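Local atomic coordinates of AztD protein (Citrobacter koseri, PDB entry 6CMK), a protein that acts as a periplasmic zinc chaperone, binding zinc ions and handing one directly to the solute-binding protein AztC of the AztABCD zinc transport system. Residues 258-263 with 272-277; 178-183 with 194-199; 41-46 with 389-394. All coordinates share one frame; numbering follows the deposited sequence.

The modelled chain begins with the strand that leads into residues 41-46, the first half of contact 3. Residues 178-183 follow and soon turn back to pair with 194-199. This closes the short loop of contact 2. Contact 1 comes next in series: residues 258-263 meet 272-277 in another hairpin. Contact 3 closes last, when 389-394 returns to 41-46. Both hairpins are therefore nested inside its loop, and none of the three cross. Contacts 1 and 2 each join neighbouring strands of a blade, in two different blades. Contact 3 ties the N-terminal strand to the C-terminal strand and so shuts the ring of blades.

Contact 1. Residues 258-263 with 272-277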
loop_
_atom_site.group_PDB
_atom_site.type_symbol
_atom_site.label_atom_id
_atom_site.label_comp_id
_atom_site.label_asym_id
_atom_site.label_seq_id
_atom_site.Cartn_x
_atom_site.Cartn_y
_atom_site.Cartn_z
ATOM N N SER B 258 -20.035 10.413 24.607
ATOM C CA SER B 258 -19.628 10.819 23.268
ATOM C C SER B 258 -18.116 10.709 23.179
ATOM O O SER B 258 -17.421 10.538 24.183
ATOM C CB SER B 258 -20.090 12.242 22.928
ATOM O OG SER B 258 -19.369 13.208 23.672
ATOM N N THR B 259 -17.620 10.813 21.952
ATOM C CA THR B 259 -16.215 10.623 21.637
ATOM C C THR B 259 -15.544 11.971 21.408
ATOM O O THR B 259 -16.085 12.825 20.693
ATOM C CB THR B 259 -16.065 9.752 20.387
ATOM O OG1 THR B 259 -16.632 8.461 20.642
ATOM C CG2 THR B 259 -14.601 9.610 20.006
ATOM N N SER B 260 -14.362 12.147 21.997
ATOM C CA SER B 260 -13.543 13.324 21.758
ATOM C C SER B 260 -12.146 13.000 21.237
ATOM O O SER B 260 -11.386 13.928 20.951
ATOM C CB SER B 260 -13.430 14.162 23.040
ATOM O OG SER B 260 -12.859 13.417 24.100
ATOM N N THR B 261 -11.786 11.723 21.097
ATOM C CA THR B 261 -10.480 11.334 20.581
ATOM C C THR B 261 -10.657 10.053 19.784
ATOM O O THR B 261 -11.361 9.152 20.242
ATOM C CB THR B 261 -9.469 11.094 21.714
ATOM O OG1 THR B 261 -9.564 12.151 22.675
ATOM C CG2 THR B 261 -8.047 11.026 21.172
ATOM N N LEU B 262 -10.025 9.981 18.607
ATOM C CA LEU B 262 -10.178 8.851 17.699
ATOM C C LEU B 262 -8.835 8.314 17.223
ATOM O O LEU B 262 -7.860 9.056 17.080
ATOM C CB LEU B 262 -10.974 9.224 16.450
ATOM C CG LEU B 262 -12.450 9.525 16.606
ATOM C CD1 LEU B 262 -12.920 10.355 15.420
ATOM C CD2 LEU B 262 -13.243 8.244 16.740
ATOM N N ILE B 263 -8.819 7.011 16.934
ATOM C CA ILE B 263 -7.768 6.367 16.158
ATOM C C ILE B 263 -8.442 5.517 15.081
ATOM O O ILE B 263 -9.616 5.147 15.190
ATOM C CB ILE B 263 -6.825 5.496 17.019
ATOM C CG1 ILE B 263 -7.625 4.454 17.801
ATOM C CG2 ILE B 263 -5.997 6.370 17.964
ATOM C CD1 ILE B 263 -6.762 3.467 18.558
ATOM N N ILE B 272 -11.665 3.563 16.619
ATOM C CA ILE B 272 -11.861 3.423 18.054
ATOM C C ILE B 272 -11.898 4.821 18.642
ATOM O O ILE B 272 -11.040 5.657 18.333
ATOM C CB ILE B 272 -10.766 2.570 18.707
ATOM C CG1 ILE B 272 -10.803 1.148 18.139
ATOM C CG2 ILE B 272 -10.968 2.521 20.231
ATOM C CD1 ILE B 272 -9.677 0.276 18.630
ATOM N N GLY B 273 -12.918 5.086 19.441
ATOM C CA GLY B 273 -13.015 6.346 20.141
ATOM C C GLY B 273 -13.074 6.132 21.634
ATOM O O GLY B 273 -13.449 5.053 22.102
ATOM N N ASN B 274 -12.696 7.148 22.401
ATOM C CA ASN B 274 -13.095 7.130 23.791
ATOM C C ASN B 274 -14.606 7.343 23.877
ATOM O O ASN B 274 -15.277 7.659 22.892
ATOM C CB ASN B 274 -12.309 8.174 24.597
ATOM C CG ASN B 274 -12.646 9.610 24.226
ATOM O OD1 ASN B 274 -13.026 9.919 23.098
ATOM N ND2 ASN B 274 -12.483 10.507 25.190
ATOM N N TYR B 275 -15.155 7.122 25.066
ATOM C CA TYR B 275 -16.595 7.224 25.252
ATOM C C TYR B 275 -16.836 7.423 26.733
ATOM O O TYR B 275 -17.494 6.612 27.387
ATOM C CB TYR B 275 -17.317 5.980 24.716
ATOM C CG TYR B 275 -18.775 6.229 24.382
ATOM C CD1 TYR B 275 -19.131 7.003 23.285
ATOM C CD2 TYR B 275 -19.791 5.688 25.158
ATOM C CE1 TYR B 275 -20.454 7.243 22.976
ATOM C CE2 TYR B 275 -21.122 5.919 24.858
ATOM C CZ TYR B 275 -21.450 6.703 23.761
ATOM O OH TYR B 275 -22.769 6.945 23.444
ATOM N N GLY B 276 -16.306 8.515 27.254
ATOM C CA GLY B 276 -16.125 8.666 28.669
ATOM C C GLY B 276 -14.743 8.178 29.045
ATOM O O GLY B 276 -14.024 7.581 28.239
ATOM N N PRO B 277 -14.346 8.421 30.288
ATOM C CA PRO B 277 -12.936 8.212 30.658
ATOM C C PRO B 277 -12.527 6.749 30.795
ATOM O O PRO B 277 -11.322 6.467 30.720
ATOM C CB PRO B 277 -12.809 8.965 31.993
ATOM C CG PRO B 277 -14.208 9.121 32.501
ATOM C CD PRO B 277 -15.108 9.150 31.312
#
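Tyr275 turns one face of its ring to the backbone of Ser258 and one edge to Thr259. Tyr275 CE1 lies 3.6 Å from Ser258 N. At the edge, Thr259 OG1 sits in the ring plane, 3.9 Å from Tyr275 CD1. The phenol hydroxyl is held outside the contact, by the carbonyl of Pro255.

The second flat group is the amide of Asn274. Its CG lies between the backbone N and the carbonyl carbon (chi1 68°), which brings the amide over the bend at Ser260 and Thr261. Asn274 ND2 donates to Ser260 OG at 3.1 Å, and that hydroxyl is only 7° out of the amide plane. Asn274 OD1 accepts two backbone N-H groups. Ser260 N lies 2.8 Å from Asn274 OD1, in the carbonyl plane and on a lone pair. Thr261 N is 3.0 Å from Asn274 OD1, but 43° above that plane.

Thr259 OG1 donates to Asn274 O at 2.7 Å, nearly along the C=O axis. Thr259 CG2 rests 3.6 Å from Gly273 CA, where no side chain intervenes. Asn274 N bonds to Thr261 O. Further on, Ile263 and Ile272 form an antiparallel hydrogen-bonded pair. Their side chains lie side by side, with Ile263 CG1 3.8 Å from Ile272 CB, and both touch Phe303 of strand 300-305.

Three bonds thus grip the Asn274 amide and fix its rotation: two N-H groups require oxygen on one side, and ND2 is spent on a hydroxyl. The loop entering strand 262-264 is pinned by side chains where the strand pairing stops. Ser260 O also accepts from ND1 of His216, a ligand of zinc site 1. Asn274 may thus help to position the Ser260 carbonyl, which probably helps to orient this zinc ligand.

Contact 2. Residues 178-183 with 194-199; sequences YAVVSI and VGARVV
Val194 lies just before the return strand, beside Ile183. Val194 N donates to Ile183 O at 3.0 Å, and Val194 CG2 meets Ile183 CG2 at 3.8 Å. Gly195 O accepts from Ile183 N. Ala196 CB packs 3.8 Å from Val180 CG1. Arg197 pairs with Val181 through two backbone bonds. Its chain is bent at chi3 (63°), which turns the guanidinium toward Ile183. One face of the guanidinium lies against the Ile183 side chain: Ile183 CG1 is 3.6 Å from Arg197 CZ, over the centre of the group. Arg197 NE makes a salt bridge to Asp209. Val198 returns to the face of Ala196 and Val180. Val198 CG2 approaches Val180 CG2 at 4.1 Å, and Val198 CG1 lies 3.9 Å from Tyr178 CD1. Val199 closes the run in a hydrogen-bonded pair with Ala179, while Val199 CG1 touches Val181 CG2 at 4.1 Å. Val180 and Ala196 also meet Ile236 and Leu234 of strand 232-237 in the next blade. This is an antiparallel beta hairpin forming the middle strands of a beta-propeller blade.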
loop_
_atom_site.group_PDB
_atom_site.type_symbol
_atom_site.label_atom_id
_atom_site.label_comp_id
_atom_site.label_asym_id
_atom_site.label_seq_id
_atom_site.Cartn_x
_atom_site.Cartn_y
_atom_site.Cartn_z
ATOM N N TYR B 178 -9.530 20.412 -2.317
ATOM C CA TYR B 178 -10.480 20.786 -1.275
ATOM C C TYR B 178 -9.875 20.479 0.089
ATOM O O TYR B 178 -8.873 19.770 0.202
ATOM C CB TYR B 178 -11.809 20.029 -1.407
ATOM C CG TYR B 178 -12.567 20.280 -2.687
ATOM C CD1 TYR B 178 -13.427 21.363 -2.802
ATOM C CD2 TYR B 178 -12.425 19.440 -3.778
ATOM C CE1 TYR B 178 -14.124 21.596 -3.973
ATOM C CE2 TYR B 178 -13.112 19.667 -4.946
ATOM C CZ TYR B 178 -13.962 20.746 -5.035
ATOM O OH TYR B 178 -14.651 20.977 -6.196
ATOM N N ALA B 179 -10.511 21.013 1.131
ATOM C CA ALA B 179 -10.255 20.600 2.501
ATOM C C ALA B 179 -11.582 20.562 3.237
ATOM O O ALA B 179 -12.560 21.182 2.822
ATOM C CB ALA B 179 -9.281 21.534 3.229
ATOM N N VAL B 180 -11.619 19.797 4.322
ATOM C CA VAL B 180 -12.716 19.851 5.279
ATOM C C VAL B 180 -12.183 20.528 6.528
ATOM O O VAL B 180 -11.160 20.105 7.078
ATOM C CB VAL B 180 -13.268 18.454 5.604
ATOM C CG1 VAL B 180 -14.259 18.530 6.773
ATOM C CG2 VAL B 180 -13.930 17.857 4.370
ATOM N N VAL B 181 -12.868 21.575 6.973
ATOM C CA VAL B 181 -12.423 22.332 8.133
ATOM C C VAL B 181 -13.571 22.441 9.119
ATOM O O VAL B 181 -14.747 22.470 8.745
ATOM C CB VAL B 181 -11.908 23.747 7.768
ATOM C CG1 VAL B 181 -10.738 23.662 6.816
ATOM C CG2 VAL B 181 -13.018 24.594 7.172
ATOM N N SER B 182 -13.209 22.527 10.387
ATOM C CA SER B 182 -14.185 22.729 11.435
ATOM C C SER B 182 -14.692 24.165 11.407
ATOM O O SER B 182 -14.006 25.084 10.950
ATOM C CB SER B 182 -13.555 22.407 12.780
ATOM O OG SER B 182 -12.376 23.161 12.957
ATOM N N ILE B 183 -15.908 24.341 11.899
ATOM C CA ILE B 183 -16.621 25.616 11.882
ATOM C C ILE B 183 -16.552 26.200 13.287
ATOM O O ILE B 183 -16.971 25.530 14.237
ATOM C CB ILE B 183 -18.081 25.420 11.445
ATOM C CG1 ILE B 183 -18.144 24.840 10.022
ATOM C CG2 ILE B 183 -18.863 26.724 11.557
ATOM C CD1 ILE B 183 -19.496 24.253 9.685
ATOM N N VAL B 194 -18.635 23.732 15.930
ATOM C CA VAL B 194 -20.039 23.346 15.856
ATOM C C VAL B 194 -20.332 22.444 14.674
ATOM O O VAL B 194 -21.488 22.031 14.495
ATOM C CB VAL B 194 -20.953 24.585 15.819
ATOM C CG1 VAL B 194 -20.746 25.422 17.068
ATOM C CG2 VAL B 194 -20.679 25.421 14.581
ATOM N N GLY B 195 -19.327 22.119 13.871
ATOM C CA GLY B 195 -19.525 21.267 12.717
ATOM C C GLY B 195 -18.314 21.360 11.813
ATOM O O GLY B 195 -17.255 21.835 12.229
ATOM N N ALA B 196 -18.492 20.916 10.571
ATOM C CA ALA B 196 -17.421 20.928 9.587
ATOM C C ALA B 196 -18.010 21.280 8.234
ATOM O O ALA B 196 -19.203 21.092 7.989
ATOM C CB ALA B 196 -16.700 19.580 9.503
ATOM N N ARG B 197 -17.153 21.773 7.343
ATOM C CA ARG B 197 -17.593 22.091 5.996
ATOM C C ARG B 197 -16.483 21.821 4.995
ATOM O O ARG B 197 -15.294 21.851 5.323
ATOM C CB ARG B 197 -18.041 23.553 5.871
ATOM C CG ARG B 197 -16.953 24.586 6.134
ATOM C CD ARG B 197 -17.422 25.983 5.717
ATOM N NE ARG B 197 -18.570 26.450 6.489
ATOM C CZ ARG B 197 -18.530 27.385 7.440
ATOM N NH1 ARG B 197 -17.395 27.985 7.768
ATOM N NH2 ARG B 197 -19.647 27.731 8.071
ATOM N N VAL B 198 -16.896 21.570 3.762
ATOM C CA VAL B 198 -15.974 21.499 2.635
ATOM C C VAL B 198 -15.648 22.917 2.187
ATOM O O VAL B 198 -16.543 23.761 2.071
ATOM C CB VAL B 198 -16.592 20.685 1.487
ATOM C CG1 VAL B 198 -15.645 20.642 0.291
ATOM C CG2 VAL B 198 -16.948 19.270 1.950
ATOM N N VAL B 199 -14.365 23.188 1.944
ATOM C CA VAL B 199 -13.946 24.422 1.290
ATOM C C VAL B 199 -13.020 24.063 0.135
ATOM O O VAL B 199 -12.351 23.026 0.159
ATOM C CB VAL B 199 -13.249 25.404 2.267
ATOM C CG1 VAL B 199 -14.197 25.809 3.389
ATOM C CG2 VAL B 199 -11.953 24.811 2.815
#

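Contact 3. Residues 41-46 with 389-394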
loop_
_atom_site.group_PDB
_atom_site.type_symbol
_atom_site.label_atom_id
_atom_site.label_comp_id
_atom_site.label_asym_id
_atom_site.label_seq_id
_atom_site.Cartn_x
_atom_site.Cartn_y
_atom_site.Cartn_z
ATOM N N ALA B 41 9.513 11.972 21.803
ATOM C CA ALA B 41 9.586 13.339 22.292
ATOM C C ALA B 41 9.639 13.358 23.815
ATOM O O ALA B 41 8.895 12.638 24.487
ATOM C CB ALA B 41 8.387 14.155 21.805
ATOM N N ASP B 42 10.525 14.192 24.345
ATOM C CA ASP B 42 10.619 14.404 25.781
ATOM C C ASP B 42 9.469 15.285 26.242
ATOM O O ASP B 42 9.036 16.190 25.523
ATOM C CB ASP B 42 11.958 15.050 26.125
ATOM C CG ASP B 42 12.265 15.000 27.602
ATOM O OD1 ASP B 42 11.894 15.955 28.319
ATOM O OD2 ASP B 42 12.859 13.994 28.038
ATOM N N HIS B 43 8.967 15.015 27.447
ATOM C CA HIS B 43 7.793 15.738 27.917
ATOM C C HIS B 43 8.118 17.195 28.200
ATOM O O HIS B 43 7.282 18.075 27.970
ATOM C CB HIS B 43 7.217 15.098 29.179
ATOM C CG HIS B 43 6.029 15.831 29.713
ATOM N ND1 HIS B 43 6.136 16.825 30.659
ATOM C CD2 HIS B 43 4.713 15.742 29.405
ATOM C CE1 HIS B 43 4.935 17.304 30.926
ATOM N NE2 HIS B 43 4.054 16.664 30.180
ATOM N N ASP B 44 9.318 17.463 28.711
ATOM C CA ASP B 44 9.714 18.793 29.162
ATOM C C ASP B 44 10.746 19.450 28.265
ATOM O O ASP B 44 10.670 20.657 28.023
ATOM C CB ASP B 44 10.283 18.717 30.584
ATOM C CG ASP B 44 9.464 17.831 31.495
ATOM O OD1 ASP B 44 8.323 18.210 31.831
ATOM O OD2 ASP B 44 9.958 16.743 31.865
ATOM N N LYS B 45 11.701 18.707 27.789
ATOM C CA LYS B 45 12.765 19.345 27.031
ATOM C C LYS B 45 12.434 19.345 25.543
ATOM O O LYS B 45 11.786 18.419 25.044
ATOM C CB LYS B 45 14.090 18.621 27.259
ATOM C CG LYS B 45 14.536 18.575 28.722
ATOM C CD LYS B 45 14.188 19.863 29.458
ATOM C CE LYS B 45 15.044 20.043 30.713
ATOM N NZ LYS B 45 15.357 18.742 31.371
ATOM N N PRO B 46 12.855 20.378 24.821
ATOM C CA PRO B 46 12.600 20.440 23.369
ATOM C C PRO B 46 13.543 19.541 22.579
ATOM O O PRO B 46 14.436 19.986 21.847
ATOM C CB PRO B 46 12.816 21.928 23.066
ATOM C CG PRO B 46 13.851 22.342 24.048
ATOM C CD PRO B 46 13.514 21.604 25.317
ATOM N N GLU B 389 17.224 8.888 28.280
ATOM C CA GLU B 389 17.346 9.887 29.327
ATOM C C GLU B 389 16.206 10.896 29.234
ATOM O O GLU B 389 15.681 11.184 28.155
ATOM C CB GLU B 389 18.703 10.588 29.261
ATOM C CG GLU B 389 19.115 11.126 27.899
ATOM C CD GLU B 389 20.545 11.635 27.901
ATOM O OE1 GLU B 389 21.326 11.209 28.778
ATOM O OE2 GLU B 389 20.890 12.466 27.033
ATOM N N GLY B 390 15.791 11.395 30.394
ATOM C CA GLY B 390 14.696 12.338 30.456
ATOM C C GLY B 390 13.358 11.698 30.768
ATOM O O GLY B 390 13.269 10.707 31.499
ATOM N N GLN B 391 12.301 12.289 30.219
ATOM C CA GLN B 391 10.932 11.811 30.370
ATOM C C GLN B 391 10.414 11.463 28.983
ATOM O O GLN B 391 9.652 12.236 28.378
ATOM C CB GLN B 391 10.051 12.854 31.046
ATOM C CG GLN B 391 10.324 12.987 32.519
ATOM C CD GLN B 391 9.211 13.706 33.233
ATOM O OE1 GLN B 391 8.643 13.199 34.201
ATOM N NE2 GLN B 391 8.883 14.898 32.752
ATOM N N PRO B 392 10.821 10.322 28.437
ATOM C CA PRO B 392 10.307 9.923 27.124
ATOM C C PRO B 392 8.794 9.823 27.179
ATOM O O PRO B 392 8.230 9.166 28.057
ATOM C CB PRO B 392 10.972 8.567 26.877
ATOM C CG PRO B 392 11.338 8.065 28.236
ATOM C CD PRO B 392 11.658 9.275 29.051
ATOM N N PHE B 393 8.138 10.507 26.248
ATOM C CA PHE B 393 6.700 10.721 26.336
ATOM C C PHE B 393 6.009 10.306 25.040
ATOM O O PHE B 393 5.637 9.139 24.884
ATOM C CB PHE B 393 6.458 12.193 26.699
ATOM C CG PHE B 393 5.022 12.567 26.873
ATOM C CD1 PHE B 393 4.136 11.734 27.526
ATOM C CD2 PHE B 393 4.570 13.789 26.416
ATOM C CE1 PHE B 393 2.809 12.097 27.687
ATOM C CE2 PHE B 393 3.256 14.158 26.577
ATOM C CZ PHE B 393 2.372 13.318 27.212
ATOM N N ASN B 394 5.839 11.230 24.098
ATOM C CA ASN B 394 5.183 10.902 22.838
ATOM C C ASN B 394 6.084 10.053 21.950
ATOM O O ASN B 394 7.299 10.245 21.897
ATOM C CB ASN B 394 4.789 12.173 22.084
ATOM C CG ASN B 394 3.733 12.978 22.807
ATOM O OD1 ASN B 394 3.856 14.199 22.968
ATOM N ND2 ASN B 394 2.692 12.305 23.256
HETATM O O HOH W 1 13.234 11.700 26.573
#
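His43 points an edge of its imidazole at one face of Phe393, an edge-to-face pair with planes 72° apart. His43 CD2 does the touching, 3.6 Å from Phe393 CE2 and offset toward the rim of the ring. Both side chains have CG anti to the backbone N (chi1 179° for His43, -178° for Phe393), which extends both rings from their backbones so that they meet across the contact. Asn394 ND2 lies over the opposite face of Phe393. The imidazole is held in turn by Asp44: His43 ND1 donates to Asp44 OD1 at 2.8 Å, almost within the ring plane.

Asp42 divides its carboxylate between the two segments. Asp42 OD2 accepts from Gln391 N at 2.8 Å, on the syn side but tilted out of the carboxylate plane. A water donates to the same OD2 and to Glu389 O. Asp42 OD1 accepts from Asp44 N and Lys45 N, which arrive from opposite faces of the carboxylate plane. The first of these bonds makes an Asx turn, and OD1 thereby fixes the bend after the strand.

Gln391 stretches its side chain alongside His43. Its NE2 ends near Asp44 OD2, with amide and carboxylate nearly coplanar, but the modelled separation is too short to trust in detail. Gln391 O takes His43 N at 3.0 Å.

Ala41 N donates to Asn394 O at 2.8 Å, and Ala41 O accepts from Phe393 N at 2.9 Å. Phe393 and Asn394 both face Ala41, a classic beta bulge. The contact lies where strand 32-42 ends and strand 392-403 begins. Strand 392-403 pairs with 32-42 at the edge of a four-stranded blade that continues through 47-52 to 58-63, the Velcro closure of a beta propeller. Phe393 O reaches Thr365 in the preceding blade, and Asn394 OD1 bonds Asn69 in the following one.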